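Local coordinates for Tat-secreted protein Rv2525c (Mycobacterium tuberculosis, PDB 4PMQ) that probably acts as a peptidoglycan hydrolase with glycosidase activity and shows esterase activity toward p-nitrophenyl esters in vitro, at residues A[6-11]-A[18-23]. Residues are numbered along the deposited sequence; the frame is centred on the assembly and turned at random. Where two conformers were deposited one is given.
Sequences TLLDYA and SQIRAA
In the first beta-alpha-beta unit of a TIM-barrel-like glycoside hydrolase domain, strand 6-9, helix 17-22 and strand 27-31, L8 and Y10 pack against I20 of the helix. The unit illustrates how one helix residue can seat a helix against strand 6-9, which runs parallel to 27-31: the CB of I20 points toward segment 6-11, CG2 meeting L8 of the strand and the CG1-CD1 branch meeting Y10 just past its end. Between segments 6-11 and 18-23 the closest CA atoms are those of L8 and I20, 7.8 Å apart. CG2 of I20 lies 4.4 Å from CD1 of L8, a loose apolar contact. The CG1 branch turns instead to the phenol end of Y10, and CD1 of I20 stands 4.2 Å from Y10 CZ, approaching the ring obliquely. Y10 follows the strand directly, and chi1 at 37° places its ring where OH reaches I20 CD1; its ring edge turns to L8, with CB of L8 in the ring plane. V187 of strand 184-187 also touches L8, and I20 also packs on L60. The tightest approach joins a polar atom to a methyl group: OH of Y10 comes within 3.1 Å of CD1 of I20, whose chi2 of 149° departs from a fully staggered chain.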
ATOM      1  N   THR A   6      -1.680  -0.574  15.117  1.00  6.96           N
ATOM      2  CA  THR A   6      -0.987  -1.407  14.143  0.50  5.85           C
ATOM      3  C   THR A   6      -1.923  -1.849  13.037  1.00 10.31           C
ATOM      4  O   THR A   6      -3.044  -2.256  13.361  1.00 10.70           O
ATOM      5  CB  THR A   6      -0.488  -2.641  14.934  0.50  9.15           C
ATOM      6  OG1 THR A   6       0.490  -2.238  15.904  0.50 13.12           O
ATOM      7  CG2 THR A   6       0.024  -3.767  14.065  0.50  4.50           C
ATOM      8  N   LEU A   7      -1.432  -1.879  11.803  1.00  6.77           N
ATOM      9  CA  LEU A   7      -2.075  -2.431  10.628  1.00  5.84           C
ATOM     10  C   LEU A   7      -1.192  -3.521  10.086  1.00 11.37           C
ATOM     11  O   LEU A   7       0.025  -3.329   9.994  1.00 11.34           O
ATOM     12  CB  LEU A   7      -2.320  -1.398   9.530  1.00  6.24           C
ATOM     13  CG  LEU A   7      -3.173  -0.188   9.916  1.00  8.93           C
ATOM     14  CD1 LEU A   7      -3.225   0.797   8.764  1.00  9.08           C
ATOM     15  CD2 LEU A   7      -4.613  -0.582  10.306  1.00  7.74           C
ATOM     16  N   LEU A   8      -1.789  -4.657   9.699  1.00  6.13           N
ATOM     17  CA  LEU A   8      -0.979  -5.735   9.127  1.00  6.30           C
ATOM     18  C   LEU A   8      -1.092  -5.725   7.626  1.00  9.13           C
ATOM     19  O   LEU A   8      -2.165  -5.436   7.106  1.00  7.11           O
ATOM     20  CB  LEU A   8      -1.469  -7.096   9.659  1.00  6.78           C
ATOM     21  CG  LEU A   8      -1.461  -7.274  11.185  1.00 10.42           C
ATOM     22  CD1 LEU A   8      -1.949  -8.665  11.555  1.00 11.09           C
ATOM     23  CD2 LEU A   8      -0.061  -6.966  11.799  1.00  9.29           C
ATOM     24  N   ASP A   9      -0.016  -6.118   6.936  1.00  7.13           N
ATOM     25  CA  ASP A   9      -0.096  -6.311   5.488  1.00  7.13           C
ATOM     26  C   ASP A   9       0.423  -7.718   5.168  1.00  9.82           C
ATOM     27  O   ASP A   9       1.288  -8.238   5.875  1.00  9.71           O
ATOM     28  CB  ASP A   9       0.608  -5.210   4.685  1.00  7.74           C
ATOM     29  CG  ASP A   9       2.117  -5.293   4.720  1.00 10.00           C
ATOM     30  OD1 ASP A   9       2.676  -6.152   3.999  1.00 11.12           O
ATOM     31  OD2 ASP A   9       2.732  -4.504   5.458  1.00 11.48           O
ATOM     32  N   TYR A  10      -0.143  -8.356   4.138  1.00  7.61           N
ATOM     33  CA  TYR A  10       0.190  -9.749   3.813  1.00  8.09           C
ATOM     34  C   TYR A  10      -0.282 -10.084   2.432  1.00 12.05           C
ATOM     35  O   TYR A  10      -1.343  -9.602   2.025  1.00 11.90           O
ATOM     36  CB  TYR A  10      -0.466 -10.717   4.822  1.00  8.17           C
ATOM     37  CG  TYR A  10      -1.852 -10.300   5.273  1.00  8.72           C
ATOM     38  CD1 TYR A  10      -2.023  -9.384   6.309  1.00 10.29           C
ATOM     39  CD2 TYR A  10      -2.996 -10.837   4.678  1.00  8.32           C
ATOM     40  CE1 TYR A  10      -3.290  -8.997   6.734  1.00  9.57           C
ATOM     41  CE2 TYR A  10      -4.278 -10.478   5.118  1.00  8.27           C
ATOM     42  CZ  TYR A  10      -4.413  -9.543   6.136  1.00 11.61           C
ATOM     43  OH  TYR A  10      -5.631  -9.135   6.599  1.00 10.12           O
ATOM     44  N   ALA A  11       0.483 -10.923   1.732  1.00 11.17           N
ATOM     45  CA  ALA A  11       0.147 -11.339   0.368  1.00 11.51           C
ATOM     46  C   ALA A  11      -0.172 -12.826   0.257  1.00 11.90           C
ATOM     47  O   ALA A  11      -0.817 -13.216  -0.729  1.00 11.77           O
ATOM     48  CB  ALA A  11       1.319 -11.023  -0.559  1.00 13.39           C
ATOM     49  N   SER A  18     -11.322 -12.013  12.768  1.00  8.78           N
ATOM     50  CA  SER A  18     -11.220 -12.329  14.198  1.00  9.24           C
ATOM     51  C   SER A  18      -9.771 -12.629  14.598  1.00 10.44           C
ATOM     52  O   SER A  18      -9.357 -12.284  15.713  1.00 10.01           O
ATOM     53  CB  SER A  18     -12.113 -13.513  14.563  1.00 12.16           C
ATOM     54  OG  SER A  18     -11.772 -14.659  13.804  1.00 17.32           O
ATOM     55  N   GLN A  19      -8.977 -13.223  13.665  1.00  7.58           N
ATOM     56  CA  GLN A  19      -7.569 -13.492  13.987  1.00  7.83           C
ATOM     57  C   GLN A  19      -6.716 -12.215  13.878  1.00  9.94           C
ATOM     58  O   GLN A  19      -5.782 -12.060  14.669  1.00  9.20           O
ATOM     59  CB  GLN A  19      -6.998 -14.628  13.145  1.00  8.85           C
ATOM     60  CG  GLN A  19      -7.709 -15.946  13.501  1.00 11.80           C
ATOM     61  CD  GLN A  19      -7.145 -17.137  12.759  1.00 34.60           C
ATOM     62  OE1 GLN A  19      -7.112 -17.174  11.536  1.00 28.87           O
ATOM     63  NE2 GLN A  19      -6.736 -18.161  13.483  1.00 35.42           N
ATOM     64  N   ILE A  20      -7.033 -11.292  12.937  1.00  7.72           N
ATOM     65  CA  ILE A  20      -6.301 -10.018  12.861  1.00  7.48           C
ATOM     66  C   ILE A  20      -6.514  -9.288  14.192  1.00 10.30           C
ATOM     67  O   ILE A  20      -5.559  -8.839  14.814  1.00  9.95           O
ATOM     68  CB  ILE A  20      -6.772  -9.172  11.660  1.00  9.93           C
ATOM     69  CG1 ILE A  20      -6.346  -9.869  10.353  1.00 11.41           C
ATOM     70  CG2 ILE A  20      -6.259  -7.706  11.751  1.00  6.76           C
ATOM     71  CD1 ILE A  20      -7.242  -9.637   9.251  1.00 24.64           C
ATOM     72  N   ARG A  21      -7.782  -9.205  14.625  1.00  7.83           N
ATOM     73  CA  ARG A  21      -8.128  -8.545  15.865  1.00  8.00           C
ATOM     74  C   ARG A  21      -7.442  -9.245  17.063  1.00 10.43           C
ATOM     75  O   ARG A  21      -6.810  -8.556  17.870  1.00 10.22           O
ATOM     76  CB  ARG A  21      -9.634  -8.516  16.017  1.00  6.63           C
ATOM     77  CG  ARG A  21     -10.132  -7.720  17.221  1.00 13.77           C
ATOM     78  CD  ARG A  21     -11.647  -7.683  17.242  1.00 11.70           C
ATOM     79  NE  ARG A  21     -12.225  -9.019  17.386  1.00 13.92           N
ATOM     80  CZ  ARG A  21     -13.523  -9.298  17.265  1.00 32.06           C
ATOM     81  NH1 ARG A  21     -14.401  -8.327  17.030  1.00 21.61           N
ATOM     82  NH2 ARG A  21     -13.953 -10.547  17.394  1.00 19.56           N
ATOM     83  N   ALA A  22      -7.443 -10.598  17.096  1.00  8.04           N
ATOM     84  CA  ALA A  22      -6.803 -11.361  18.184  1.00  9.10           C
ATOM     85  C   ALA A  22      -5.290 -11.108  18.273  1.00 13.45           C
ATOM     86  O   ALA A  22      -4.717 -11.180  19.381  1.00 12.35           O
ATOM     87  CB  ALA A  22      -7.070 -12.859  18.017  1.00 10.52           C
ATOM     88  N   ALA A  23      -4.653 -10.792  17.121  1.00 10.76           N
ATOM     89  CA  ALA A  23      -3.211 -10.519  17.048  1.00 11.38           C
ATOM     90  C   ALA A  23      -2.862  -9.106  17.545  1.00 13.56           C
ATOM     91  O   ALA A  23      -1.685  -8.753  17.615  1.00 13.04           O
ATOM     92  CB  ALA A  23      -2.725 -10.701  15.615  1.00 11.50           C
TER